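Local coordinates for lactate racemase apoprotein (Thermoanaerobacterium thermosaccharolyticum, PDB 2YJG) that interconverts the D- and L-isomers of lactate, working as a homodimer with a nickel pincer cofactor derived from nicotinic acid mononucleotide, absent from this apoprotein, at residues Met141-Thr146 and Lys152-Lys157; Gly181-Ile186 and Pro219-Met224; Leu346-Asp351 and Pro355-Ala360; Gly169-His174 and Lys257-Gly262; Gln114-Lys119 and Asp123-Glu128. All coordinates share one frame; numbering follows the deposited sequence.

Contact 1. Residues Met141-Thr146 and Lys152-Lys157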
# COMPACT_ATOMS: atom_id res chain seq x y z
N MET A 141 -8.39 -9.77 20.29
CA MET A 141 -8.18 -9.12 21.60
C MET A 141 -7.84 -10.15 22.65
O MET A 141 -8.34 -11.28 22.56
CB MET A 141 -9.47 -8.42 22.09
CG MET A 141 -10.05 -7.37 21.18
SD MET A 141 -9.01 -5.92 21.09
CE MET A 141 -9.95 -4.98 20.00
N GLU A 142 -7.04 -9.77 23.65
CA GLU A 142 -6.77 -10.61 24.80
C GLU A 142 -6.98 -9.88 26.12
O GLU A 142 -6.46 -8.79 26.33
CB GLU A 142 -5.35 -11.13 24.76
CG GLU A 142 -5.02 -12.18 25.77
CD GLU A 142 -3.70 -12.90 25.45
OE1 GLU A 142 -3.45 -13.15 24.26
OE2 GLU A 142 -2.93 -13.17 26.39
N LEU A 143 -7.73 -10.49 27.03
CA LEU A 143 -7.83 -9.98 28.39
C LEU A 143 -6.47 -10.12 29.05
O LEU A 143 -5.88 -11.23 29.05
CB LEU A 143 -8.92 -10.75 29.17
CG LEU A 143 -9.12 -10.43 30.65
CD1 LEU A 143 -9.47 -8.92 30.92
CD2 LEU A 143 -10.21 -11.36 31.19
N ILE A 144 -5.93 -9.01 29.55
CA ILE A 144 -4.62 -9.05 30.20
C ILE A 144 -4.62 -8.61 31.65
O ILE A 144 -3.62 -8.73 32.31
CB ILE A 144 -3.57 -8.21 29.49
CG1 ILE A 144 -4.08 -6.79 29.21
CG2 ILE A 144 -3.08 -8.98 28.24
CD1 ILE A 144 -2.97 -5.76 29.05
N GLY A 145 -5.74 -8.14 32.17
CA GLY A 145 -5.69 -7.69 33.54
C GLY A 145 -6.90 -6.88 33.90
O GLY A 145 -7.85 -6.76 33.10
N THR A 146 -6.87 -6.38 35.13
CA THR A 146 -7.92 -5.48 35.61
C THR A 146 -7.34 -4.15 36.14
O THR A 146 -6.37 -4.09 36.86
CB THR A 146 -8.70 -6.10 36.72
OG1 THR A 146 -7.83 -6.24 37.84
CG2 THR A 146 -9.28 -7.46 36.29
N LYS A 152 -12.06 -4.45 33.33
CA LYS A 152 -11.22 -5.35 32.53
C LYS A 152 -10.38 -4.55 31.51
O LYS A 152 -10.78 -3.44 31.09
CB LYS A 152 -12.10 -6.31 31.74
CG LYS A 152 -12.59 -7.50 32.51
CD LYS A 152 -13.54 -8.34 31.64
CE LYS A 152 -14.41 -9.22 32.51
NZ LYS A 152 -13.56 -9.79 33.56
N LEU A 153 -9.25 -5.12 31.13
CA LEU A 153 -8.34 -4.55 30.14
C LEU A 153 -8.12 -5.59 29.03
O LEU A 153 -7.60 -6.68 29.29
CB LEU A 153 -7.02 -4.18 30.82
CG LEU A 153 -5.89 -3.70 29.89
CD1 LEU A 153 -6.47 -2.50 29.13
CD2 LEU A 153 -4.62 -3.36 30.64
N GLU A 154 -8.57 -5.28 27.82
CA GLU A 154 -8.42 -6.19 26.67
C GLU A 154 -7.64 -5.43 25.63
O GLU A 154 -8.05 -4.32 25.28
CB GLU A 154 -9.79 -6.59 26.13
CG GLU A 154 -10.68 -7.12 27.29
CD GLU A 154 -12.15 -7.20 26.99
OE1 GLU A 154 -12.69 -6.40 26.19
OE2 GLU A 154 -12.80 -8.09 27.62
N ILE A 155 -6.52 -5.98 25.19
CA ILE A 155 -5.75 -5.33 24.12
C ILE A 155 -5.45 -6.28 22.94
O ILE A 155 -5.60 -7.50 23.05
CB ILE A 155 -4.54 -4.59 24.62
CG1 ILE A 155 -3.50 -5.51 25.28
CG2 ILE A 155 -4.97 -3.51 25.67
CD1 ILE A 155 -2.14 -4.90 25.39
N ASN A 156 -5.04 -5.71 21.81
CA ASN A 156 -4.64 -6.50 20.63
C ASN A 156 -3.60 -7.59 20.98
O ASN A 156 -2.52 -7.31 21.59
CB ASN A 156 -4.07 -5.57 19.57
CG ASN A 156 -4.07 -6.15 18.18
OD1 ASN A 156 -3.36 -7.12 17.88
ND2 ASN A 156 -4.83 -5.52 17.30
N LYS A 157 -3.93 -8.82 20.58
CA LYS A 157 -3.09 -10.00 20.84
C LYS A 157 -1.65 -9.91 20.32
O LYS A 157 -0.73 -10.42 20.91
CB LYS A 157 -3.74 -11.26 20.19
CG LYS A 157 -3.72 -12.47 21.15
CD LYS A 157 -4.70 -13.61 20.74
CE LYS A 157 -4.61 -13.98 19.25
NZ LYS A 157 -5.52 -15.15 18.86

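Contact 2. Residues Gly181-Ile186 and Pro219-Met224. With SO4 (sulfate ion), chain E; EDO (1,2-ethanediol), chain F.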
# COMPACT_ATOMS: atom_id res chain seq x y z
N GLY A 181 -0.31 11.09 23.61
CA GLY A 181 0.93 10.28 23.56
C GLY A 181 1.19 9.29 24.70
O GLY A 181 0.29 8.96 25.47
N GLY A 182 2.39 8.78 24.71
CA GLY A 182 2.86 7.79 25.69
C GLY A 182 1.86 6.65 25.73
O GLY A 182 1.49 6.10 24.66
N ARG A 183 1.36 6.39 26.92
CA ARG A 183 0.39 5.35 27.24
C ARG A 183 -0.86 5.27 26.38
O ARG A 183 -1.47 4.27 26.30
CB ARG A 183 -0.03 5.45 28.72
CG ARG A 183 -0.94 6.61 29.07
CD ARG A 183 -0.42 8.03 28.71
NE ARG A 183 -1.23 9.14 29.21
CZ ARG A 183 -1.61 10.20 28.52
NH1 ARG A 183 -1.24 10.42 27.29
NH2 ARG A 183 -2.34 11.10 29.09
N LYS A 184 -1.23 6.35 25.74
CA LYS A 184 -2.41 6.34 24.85
C LYS A 184 -2.30 5.43 23.62
O LYS A 184 -3.31 5.07 22.98
CB LYS A 184 -2.84 7.76 24.42
CG LYS A 184 -3.73 8.43 25.42
CD LYS A 184 -4.45 9.70 24.90
CE LYS A 184 -5.68 9.37 24.09
NZ LYS A 184 -6.38 10.62 23.77
N SER A 185 -1.07 5.07 23.28
CA SER A 185 -0.87 4.04 22.25
C SER A 185 -1.50 2.69 22.69
O SER A 185 -1.80 1.86 21.84
CB SER A 185 0.62 3.89 21.93
OG SER A 185 1.12 5.08 21.35
N ILE A 186 -1.63 2.45 24.00
CA ILE A 186 -2.23 1.23 24.50
C ILE A 186 -3.72 1.41 24.73
O ILE A 186 -4.50 0.69 24.13
CB ILE A 186 -1.58 0.73 25.78
CG1 ILE A 186 -0.05 0.68 25.60
CG2 ILE A 186 -2.26 -0.58 26.25
CD1 ILE A 186 0.49 -0.36 24.56
N PRO A 219 -7.99 10.33 36.69
CA PRO A 219 -8.25 8.89 36.74
C PRO A 219 -8.23 8.22 35.38
O PRO A 219 -7.99 7.03 35.32
CB PRO A 219 -9.66 8.82 37.33
CG PRO A 219 -10.31 10.09 36.92
CD PRO A 219 -9.21 11.09 37.04
N ILE A 220 -8.48 8.98 34.31
CA ILE A 220 -8.42 8.47 32.93
C ILE A 220 -6.99 8.07 32.66
O ILE A 220 -6.67 6.95 32.25
CB ILE A 220 -8.89 9.55 31.87
CG1 ILE A 220 -10.33 9.89 32.12
CG2 ILE A 220 -8.74 8.95 30.48
CD1 ILE A 220 -10.93 11.14 31.49
N HIS A 221 -6.11 9.00 32.98
CA HIS A 221 -4.67 8.82 32.85
C HIS A 221 -4.15 7.70 33.73
O HIS A 221 -3.34 6.85 33.31
CB HIS A 221 -3.97 10.12 33.18
CG HIS A 221 -2.49 10.04 33.13
ND1 HIS A 221 -1.79 9.78 31.97
CD2 HIS A 221 -1.58 10.15 34.12
CE1 HIS A 221 -0.50 9.77 32.25
NE2 HIS A 221 -0.34 10.00 33.55
N ARG A 222 -4.67 7.60 34.94
CA ARG A 222 -4.27 6.49 35.82
C ARG A 222 -4.56 5.11 35.22
O ARG A 222 -3.71 4.21 35.29
CB ARG A 222 -5.01 6.64 37.19
CG ARG A 222 -4.65 5.56 38.20
CD ARG A 222 -5.43 5.65 39.56
NE ARG A 222 -5.08 4.52 40.46
CZ ARG A 222 -5.78 4.14 41.54
NH1 ARG A 222 -6.92 4.74 41.90
NH2 ARG A 222 -5.35 3.12 42.29
N ASP A 223 -5.76 4.91 34.67
CA ASP A 223 -6.09 3.65 33.97
C ASP A 223 -5.19 3.41 32.76
O ASP A 223 -4.77 2.26 32.54
CB ASP A 223 -7.60 3.56 33.61
CG ASP A 223 -8.45 2.94 34.76
OD1 ASP A 223 -7.94 2.82 35.93
OD2 ASP A 223 -9.57 2.56 34.46
N MET A 224 -4.87 4.47 32.00
CA MET A 224 -4.03 4.34 30.82
C MET A 224 -2.62 3.91 31.18
O MET A 224 -2.01 3.09 30.48
CB MET A 224 -3.99 5.68 30.07
CG MET A 224 -5.35 6.16 29.50
SD MET A 224 -5.11 7.84 28.82
CE MET A 224 -6.68 8.11 27.87
S SO4 E . -3.05 9.87 20.77
O1 SO4 E . -2.42 8.56 20.98
O2 SO4 E . -2.39 10.47 19.60
O3 SO4 E . -4.52 9.83 20.53
O4 SO4 E . -2.80 10.55 22.00
C1 EDO F . -9.66 10.54 21.74
O1 EDO F . -8.53 9.93 22.37
C2 EDO F . -10.53 11.23 22.76
O2 EDO F . -11.87 10.74 22.60

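Contact 3. Residues Leu346-Asp351 and Pro355-Ala360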
# COMPACT_ATOMS: atom_id res chain seq x y z
N LEU A 346 -24.65 11.81 33.66
CA LEU A 346 -24.13 11.37 34.93
C LEU A 346 -24.89 10.14 35.45
O LEU A 346 -24.34 9.45 36.29
CB LEU A 346 -24.25 12.46 35.99
CG LEU A 346 -23.26 13.63 35.84
CD1 LEU A 346 -23.47 14.67 36.93
CD2 LEU A 346 -21.88 13.08 35.84
N SER A 347 -26.12 9.91 34.99
CA SER A 347 -26.87 8.70 35.39
C SER A 347 -26.29 7.43 34.74
O SER A 347 -26.71 6.34 35.07
CB SER A 347 -28.36 8.83 35.06
OG SER A 347 -28.62 8.56 33.70
N ARG A 348 -25.29 7.57 33.86
CA ARG A 348 -24.76 6.44 33.11
C ARG A 348 -23.55 5.84 33.81
O ARG A 348 -22.59 6.55 34.12
CB ARG A 348 -24.45 6.87 31.64
CG ARG A 348 -25.64 7.46 30.91
CD ARG A 348 -25.44 7.66 29.46
NE ARG A 348 -25.38 6.35 28.79
CZ ARG A 348 -26.43 5.60 28.50
NH1 ARG A 348 -27.63 6.07 28.74
NH2 ARG A 348 -26.27 4.38 27.97
N GLY A 349 -23.61 4.53 34.11
CA GLY A 349 -22.53 3.85 34.77
C GLY A 349 -21.29 3.61 33.90
O GLY A 349 -21.28 3.93 32.67
N ARG A 350 -20.31 2.96 34.52
CA ARG A 350 -18.99 2.78 33.89
C ARG A 350 -19.08 1.92 32.61
O ARG A 350 -18.34 2.19 31.63
CB ARG A 350 -18.00 2.09 34.83
CG ARG A 350 -17.56 2.91 36.03
CD ARG A 350 -16.34 2.24 36.68
NE ARG A 350 -15.37 3.20 37.17
CZ ARG A 350 -15.40 3.74 38.38
NH1 ARG A 350 -16.38 3.44 39.23
NH2 ARG A 350 -14.46 4.61 38.74
N ASP A 351 -20.03 0.96 32.61
CA ASP A 351 -20.24 0.10 31.44
C ASP A 351 -21.35 0.49 30.51
O ASP A 351 -21.80 -0.33 29.69
CB ASP A 351 -20.49 -1.36 31.92
CG ASP A 351 -21.63 -1.48 32.96
OD1 ASP A 351 -22.08 -0.46 33.65
OD2 ASP A 351 -22.01 -2.68 33.15
N PRO A 355 -20.94 6.09 22.47
CA PRO A 355 -20.14 7.01 21.65
C PRO A 355 -20.70 8.45 21.68
O PRO A 355 -21.91 8.66 21.70
CB PRO A 355 -20.23 6.39 20.23
CG PRO A 355 -20.36 4.85 20.59
CD PRO A 355 -21.40 4.92 21.67
N ASP A 356 -19.79 9.41 21.76
CA ASP A 356 -20.05 10.85 21.79
C ASP A 356 -20.44 11.40 23.19
O ASP A 356 -20.43 12.63 23.37
CB ASP A 356 -21.17 11.28 20.81
CG ASP A 356 -20.81 11.16 19.32
OD1 ASP A 356 -19.70 10.66 18.93
OD2 ASP A 356 -21.72 11.59 18.53
N GLN A 357 -20.78 10.54 24.16
CA GLN A 357 -21.43 11.05 25.36
C GLN A 357 -20.50 12.01 26.15
O GLN A 357 -20.96 12.99 26.74
CB GLN A 357 -21.95 9.90 26.24
CG GLN A 357 -21.02 9.26 27.16
CD GLN A 357 -21.75 8.40 28.24
OE1 GLN A 357 -22.68 7.63 27.92
NE2 GLN A 357 -21.28 8.50 29.49
N TRP A 358 -19.21 11.71 26.16
CA TRP A 358 -18.26 12.46 26.95
C TRP A 358 -18.11 13.92 26.42
O TRP A 358 -17.85 14.86 27.17
CB TRP A 358 -16.94 11.72 26.99
CG TRP A 358 -16.37 11.37 25.65
CD1 TRP A 358 -15.53 12.11 24.90
CD2 TRP A 358 -16.62 10.17 24.92
NE1 TRP A 358 -15.23 11.46 23.72
CE2 TRP A 358 -15.90 10.26 23.72
CE3 TRP A 358 -17.40 9.06 25.15
CZ2 TRP A 358 -15.92 9.24 22.74
CZ3 TRP A 358 -17.38 8.04 24.24
CH2 TRP A 358 -16.64 8.12 23.05
N GLU A 359 -18.21 14.06 25.10
CA GLU A 359 -18.09 15.37 24.42
C GLU A 359 -19.30 16.18 24.80
O GLU A 359 -19.23 17.42 25.05
CB GLU A 359 -18.04 15.18 22.89
CG GLU A 359 -17.28 16.21 22.07
CD GLU A 359 -15.78 16.17 22.26
OE1 GLU A 359 -15.30 15.27 23.01
OE2 GLU A 359 -15.03 17.01 21.64
N ALA A 360 -20.49 15.55 24.81
CA ALA A 360 -21.69 16.23 25.27
C ALA A 360 -21.63 16.62 26.76
O ALA A 360 -22.12 17.69 27.17
CB ALA A 360 -23.04 15.40 25.00
O HOH W 1 -20.58 6.39 31.42

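Contact 4. Residues Gly169-His174 and Lys257-Gly262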
# COMPACT_ATOMS: atom_id res chain seq x y z
N GLY A 169 4.52 8.17 18.83
CA GLY A 169 3.36 9.06 19.01
C GLY A 169 3.79 10.51 19.01
O GLY A 169 4.95 10.83 18.71
N PHE A 170 2.89 11.41 19.40
CA PHE A 170 3.23 12.83 19.56
C PHE A 170 2.53 13.38 20.82
O PHE A 170 1.53 12.75 21.35
CB PHE A 170 2.84 13.64 18.32
CG PHE A 170 1.43 13.97 18.24
CD1 PHE A 170 0.47 12.99 18.25
CD2 PHE A 170 1.03 15.27 18.16
CE1 PHE A 170 -0.85 13.34 18.25
CE2 PHE A 170 -0.28 15.59 18.11
CZ PHE A 170 -1.21 14.62 18.16
N ILE A 171 3.02 14.52 21.30
CA ILE A 171 2.56 15.05 22.59
C ILE A 171 1.99 16.44 22.41
O ILE A 171 2.71 17.34 21.93
CB ILE A 171 3.69 15.08 23.64
CG1 ILE A 171 4.16 13.72 24.03
CG2 ILE A 171 3.17 15.83 24.89
CD1 ILE A 171 5.51 13.67 24.77
N GLU A 172 0.73 16.67 22.77
CA GLU A 172 0.12 18.01 22.71
C GLU A 172 -0.94 17.99 23.83
O GLU A 172 -1.28 16.91 24.33
CB GLU A 172 -0.56 18.30 21.37
CG GLU A 172 -1.84 17.44 21.14
CD GLU A 172 -2.47 17.63 19.75
OE1 GLU A 172 -1.87 18.33 18.88
OE2 GLU A 172 -3.57 17.04 19.56
N PRO A 173 -1.52 19.14 24.18
CA PRO A 173 -2.45 19.10 25.29
C PRO A 173 -3.69 18.34 24.89
O PRO A 173 -4.01 18.29 23.71
CB PRO A 173 -2.80 20.58 25.48
CG PRO A 173 -1.58 21.31 24.97
CD PRO A 173 -1.16 20.52 23.82
N HIS A 174 -4.39 17.80 25.85
CA HIS A 174 -5.68 17.13 25.58
C HIS A 174 -6.65 17.47 26.69
O HIS A 174 -6.32 17.34 27.92
CB HIS A 174 -5.47 15.62 25.42
CG HIS A 174 -6.74 14.88 25.20
ND1 HIS A 174 -7.12 14.34 23.98
CD2 HIS A 174 -7.74 14.60 26.06
CE1 HIS A 174 -8.32 13.77 24.13
NE2 HIS A 174 -8.70 13.92 25.38
N LYS A 257 8.43 7.85 31.85
CA LYS A 257 9.37 8.92 32.13
C LYS A 257 9.66 9.77 30.90
O LYS A 257 9.84 10.98 31.03
CB LYS A 257 10.67 8.36 32.74
CG LYS A 257 10.45 7.74 34.14
CD LYS A 257 11.73 7.06 34.68
CE LYS A 257 11.53 6.29 36.00
NZ LYS A 257 10.43 5.33 35.83
N ALA A 258 9.79 9.15 29.71
CA ALA A 258 10.05 9.90 28.48
C ALA A 258 8.83 10.76 28.10
O ALA A 258 9.03 11.87 27.68
CB ALA A 258 10.46 9.00 27.29
N HIS A 259 7.62 10.23 28.29
CA HIS A 259 6.37 10.93 28.04
C HIS A 259 6.27 12.13 28.94
O HIS A 259 5.99 13.24 28.48
CB HIS A 259 5.17 10.03 28.26
CG HIS A 259 3.84 10.71 28.07
ND1 HIS A 259 3.40 11.24 26.85
CD2 HIS A 259 2.82 10.92 28.95
CE1 HIS A 259 2.19 11.75 27.02
NE2 HIS A 259 1.82 11.57 28.27
N LEU A 260 6.60 11.95 30.22
CA LEU A 260 6.55 13.09 31.15
C LEU A 260 7.53 14.20 30.81
O LEU A 260 7.19 15.42 30.91
CB LEU A 260 6.71 12.60 32.59
CG LEU A 260 5.62 11.75 33.22
CD1 LEU A 260 5.95 11.36 34.70
CD2 LEU A 260 4.22 12.45 33.21
N LYS A 261 8.76 13.86 30.41
CA LYS A 261 9.72 14.88 29.99
C LYS A 261 9.17 15.66 28.78
O LYS A 261 9.27 16.88 28.71
CB LYS A 261 11.10 14.24 29.72
CG LYS A 261 12.16 15.21 29.31
CD LYS A 261 12.45 16.33 30.36
CE LYS A 261 12.63 17.72 29.65
NZ LYS A 261 11.33 18.41 29.24
N GLY A 262 8.51 14.96 27.87
CA GLY A 262 7.85 15.64 26.76
C GLY A 262 6.69 16.53 27.19
O GLY A 262 6.52 17.67 26.69

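Contact 5. Residues Gln114-Lys119 and Asp123-Glu128. With MG (magnesium ion), chain C; SO4 (sulfate ion), chain D.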
# COMPACT_ATOMS: atom_id res chain seq x y z
N GLN A 114 -5.04 3.48 0.86
CA GLN A 114 -4.72 4.80 0.29
C GLN A 114 -4.24 5.73 1.38
O GLN A 114 -3.29 6.50 1.22
CB GLN A 114 -5.89 5.40 -0.55
CG GLN A 114 -6.55 6.70 0.03
CD GLN A 114 -8.11 6.75 -0.06
OE1 GLN A 114 -8.69 6.62 -1.14
NE2 GLN A 114 -8.77 6.95 1.10
N GLU A 115 -4.92 5.63 2.53
CA GLU A 115 -4.58 6.39 3.72
C GLU A 115 -3.23 5.96 4.26
O GLU A 115 -2.43 6.78 4.68
CB GLU A 115 -5.69 6.20 4.78
CG GLU A 115 -6.93 7.04 4.49
CD GLU A 115 -8.16 6.64 5.31
OE1 GLU A 115 -8.18 5.57 6.00
OE2 GLU A 115 -9.14 7.43 5.25
N MET A 116 -2.97 4.65 4.24
CA MET A 116 -1.68 4.16 4.68
C MET A 116 -0.59 4.70 3.75
O MET A 116 0.44 5.17 4.19
CB MET A 116 -1.67 2.63 4.75
CG MET A 116 -2.36 2.14 6.01
SD MET A 116 -2.62 0.37 6.11
CE MET A 116 -0.97 0.09 6.01
N LYS A 117 -0.86 4.70 2.45
CA LYS A 117 0.11 5.22 1.50
C LYS A 117 0.33 6.70 1.78
O LYS A 117 1.45 7.14 1.79
CB LYS A 117 -0.39 5.06 0.05
CG LYS A 117 0.56 5.59 -0.99
CD LYS A 117 -0.15 5.80 -2.34
CE LYS A 117 0.56 6.89 -3.14
NZ LYS A 117 1.88 6.39 -3.61
N ALA A 118 -0.74 7.46 2.02
CA ALA A 118 -0.58 8.91 2.28
C ALA A 118 0.26 9.20 3.51
O ALA A 118 1.17 10.05 3.47
CB ALA A 118 -1.95 9.63 2.35
N LYS A 119 0.02 8.43 4.57
CA LYS A 119 0.73 8.60 5.85
C LYS A 119 2.17 8.13 5.86
O LYS A 119 3.05 8.86 6.32
CB LYS A 119 -0.01 7.86 6.96
CG LYS A 119 0.43 8.25 8.34
CD LYS A 119 -0.38 9.51 8.69
CE LYS A 119 -0.08 9.95 10.05
NZ LYS A 119 0.37 11.36 10.05
N ASP A 123 6.67 2.70 -0.31
CA ASP A 123 7.73 1.73 -0.08
C ASP A 123 7.63 1.18 1.33
O ASP A 123 7.70 -0.04 1.54
CB ASP A 123 9.12 2.37 -0.29
CG ASP A 123 9.42 2.73 -1.75
OD1 ASP A 123 8.70 2.35 -2.68
OD2 ASP A 123 10.45 3.40 -1.94
N LEU A 124 7.42 2.06 2.32
CA LEU A 124 7.34 1.60 3.69
C LEU A 124 6.13 0.65 3.92
O LEU A 124 6.26 -0.41 4.57
CB LEU A 124 7.31 2.84 4.61
CG LEU A 124 7.70 2.83 6.06
CD1 LEU A 124 9.04 2.13 6.25
CD2 LEU A 124 7.74 4.34 6.55
N VAL A 125 4.98 0.96 3.31
CA VAL A 125 3.80 0.13 3.44
C VAL A 125 4.06 -1.26 2.82
O VAL A 125 3.80 -2.26 3.43
CB VAL A 125 2.53 0.81 2.85
CG1 VAL A 125 1.37 -0.15 2.72
CG2 VAL A 125 2.11 2.05 3.69
N GLU A 126 4.64 -1.28 1.64
CA GLU A 126 5.03 -2.52 1.01
C GLU A 126 6.08 -3.28 1.81
O GLU A 126 5.88 -4.47 2.15
CB GLU A 126 5.55 -2.22 -0.40
CG GLU A 126 4.47 -1.62 -1.36
CD GLU A 126 5.00 -1.13 -2.68
OE1 GLU A 126 6.24 -1.18 -2.92
OE2 GLU A 126 4.16 -0.71 -3.54
N ASN A 127 7.22 -2.64 2.04
CA ASN A 127 8.45 -3.27 2.46
C ASN A 127 8.40 -3.80 3.92
O ASN A 127 9.14 -4.73 4.30
CB ASN A 127 9.65 -2.34 2.39
CG ASN A 127 10.11 -1.93 0.97
OD1 ASN A 127 9.67 -2.42 -0.10
ND2 ASN A 127 10.97 -0.97 0.98
N GLU A 128 7.60 -3.15 4.76
CA GLU A 128 7.44 -3.57 6.14
C GLU A 128 6.07 -4.20 6.37
O GLU A 128 5.17 -4.08 5.54
CB GLU A 128 7.63 -2.40 7.10
CG GLU A 128 9.03 -1.77 6.98
CD GLU A 128 10.21 -2.60 7.36
OE1 GLU A 128 10.09 -3.64 8.01
OE2 GLU A 128 11.33 -2.20 6.95
MG MG C . 3.89 -4.68 3.71
S SO4 D . 4.77 8.03 -1.76
O1 SO4 D . 6.08 8.02 -1.16
O2 SO4 D . 4.72 8.53 -3.11
O3 SO4 D . 4.15 6.72 -1.75
O4 SO4 D . 3.87 8.84 -0.96

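Contact 1. Residues Met141-Thr146 and Lys152-Lys157
A two-stranded antiparallel beta hairpin brings Glu142 against Ile155 and Leu143 against Glu154. Glu142 and Ile155 form a hydrogen-bonded pair: Glu142 N gives to Ile155 O at 2.8 Å, and Ile155 N returns a bond to Glu142 O. Further along, Ile144 N meets Leu153 O at 2.9 Å, nearly in line with the carbonyl (C=O...N 168°), and Leu153 N turns to Gly145 O instead of Ile144 O. On one side of the hairpin Ile144 leans over Leu153. Its CG1 sits between the backbone N and the carbonyl carbon (chi1 51°), which carries CD1 to 3.3 Å from Leu153 CD2, a tight methyl contact, and to 3.8 Å from Ile155 CG1. Lys230 and Ala227 touch this apolar group, packing the hairpin of the N-terminal domain onto the helix 219-230, and Val160 joins from the helix 157-161. Leu143 lies on the other side with Lys152 and Glu154; its CD1 reaches Leu153 O at 3.3 Å and rests 3.8 Å from Lys152 CG, while the Glu154 carboxylate is held by Ser192. At the far end the extended Glu142 side chain crosses Lys157 at about a right angle, OE1 coming 3.2 Å from the aliphatic CG of Lys157.

Contact 2. Residues Gly181-Ile186 and Pro219-Met224
The short 3-10 turn 183-185 lies against the first turns of helix 219-230, with Arg183 CA 5.8 Å from Met224 CA. Arg183 holds the imidazole of His221 side-on, NE and NH2 both giving to ND1, the two planes 63° apart. The NE bond, 2.9 Å, lies in the ring plane; NH2, at 3.2 Å from ND1, is tilted 34° from it. Arg183 CG lies between the backbone N and the carbonyl carbon (chi1 73°), which sets it 3.3 Å from Met224 CB; the bend at chi2 then brings the guanidinium round, one face under Met224 SD. NH1 turns back to Gly181 O at 2.8 Å, opposite the face used by Lys184 N. A leucine in place of Arg183 would probably leave His221 ND1 without these donors and the glycine turn less fixed. Lys184 CG packs 3.7 Å from Met224 SD. Lys184 NZ meets an ethanediol, and Gly181 N a sulfate held also by Arg75. All this fits the cofactor pocket, where by similarity Lys184 covalently attaches the nickel pincer nucleotide.

Contact 3. Residues Leu346-Asp351 and Pro355-Ala360
Pro355 and Asp356 lead from the loop into the helix 357-369, and the next residue, Gln357, is the one that meets Arg348. Asp356 occupies the N-cap position, but its carboxylate makes no capping bond; OD2 accepts from Phe328 N instead. Gln357, in the first turn, points its side chain at the 346-351 loop. Its CG stands between the backbone N and the carbonyl carbon (chi1 84°), and the chain then runs out extended to the amide. OE1 comes to the edge of the Arg348 guanidinium, near its plane, 3.1 Å from NE and 3.2 Å from Arg348 CD; the amide and guanidinium planes are 81° apart. That oxygen accepts a hydrogen bond from Leu354 N, while Arg348 NH2 gives to Glu352 O, so both polar ends are tied into the linker. The other end of the amide, NE2, makes a weak bond of 2.9 Å to a water, which in turn donates to Gly349 O at 2.8 Å. The whole forms a helix-loop-helix connection of the C-terminal domain, in which the loop after the helix 338-346 is drawn against the start of the helix 357-369. Trp331 of the helix 326-333 packs on both Arg348 and Gln357. Trp358 follows, its ring set over Asp356 N and meeting the rings of His200 and Phe176; by similarity His200 is a nickel ligand. Ala360 packs on Trp331 and Phe332.

Contact 4. Residues Gly169-His174 and Lys257-Gly262
Ile171 packs on Gly262 and His259 near the C-terminal end of the central strand 164-170, in the mixed sheet of the N-terminal half, where the helix 257-270 covers it. The CB of Ile171 points toward that helix. From there CG1, anti to the carbonyl carbon (chi1 -67°), comes up to the His259 imidazole obliquely. CD1, carried on by an extended chi2 (164°), slips past the ring to the helix backbone, 3.8 Å from His259 O. Cys263 and Val266, further along the helix, also touch this isoleucine. The helix offers a glycine at this point, and a side chain on Gly262 would run into the isoleucine methyl. With an alanine in place of Ile171, a gap would probably open between this position and the helix, and the His259 ring would lose one of its apolar neighbours. Beyond Ile171 the chain runs on to His174, by similarity a proton donor/acceptor. The tip of the isoleucine comes nearest the helix where CD1 lies 3.6 Å from Gly262 CA.

Contact 5. Residues Gln114-Lys119 and Asp123-Glu128
Met116 and Val125 meet across the bend between the helices 113-120 and 122-127, their side chains crossing at about a right angle. Val125 has CG1 anti to its own backbone N (chi1 168°), and this spreads its two methyls over different parts of Met116. CG2 presses on the start of the side chain and on the backbone, 4.0 Å from Met116 CB and 3.6 Å from Met116 O. CG1 takes the far end, 4.0 Å from Met116 CE. The methionine reaches it by running extended through chi2 and then bending at chi3 (60°), which folds the methyl back toward the valine. Phe130 and Val132 of the strand 129-132 also pack on Met116, and Leu113 and Phe120 on Val125. Lys117, next in the chain, goes another way: its extended chain bends at chi4 to bring NZ to 3.0 Å from O3 of a sulfate, and the same nitrogen makes a salt bridge with Glu122. Behind Val125 the helix ends on a magnesium ion, bound by Val125 O at 2.4 Å, Glu126 O at 2.5 Å and Glu128 O at 2.3 Å. Carbonyls of the second subunit bind the same ion, making this a metal site built from helix-end carbonyls at the homodimer interface.

In the fold
Contacts 2 and 4 are the buried pair near the middle of the chain, their centres about 11 Å apart, and they touch where Arg183 and Gly182 meet His259. Contact 2 mixes an arginine-histidine grip with methionine packing, whereas contact 4 is van der Waals packing of one isoleucine on the helix 257-270. Contact 1, further out and partly buried, relies on backbone bonds; its Ile155 reaches Ile186 of contact 2, and the helix 219-230 serves both. Contact 5, far from the centre yet buried, joins methionine-valine packing to a magnesium site of backbone carbonyls shared with the second subunit. Contact 3 alone lies in the C-terminal domain, partly buried and water-bridged.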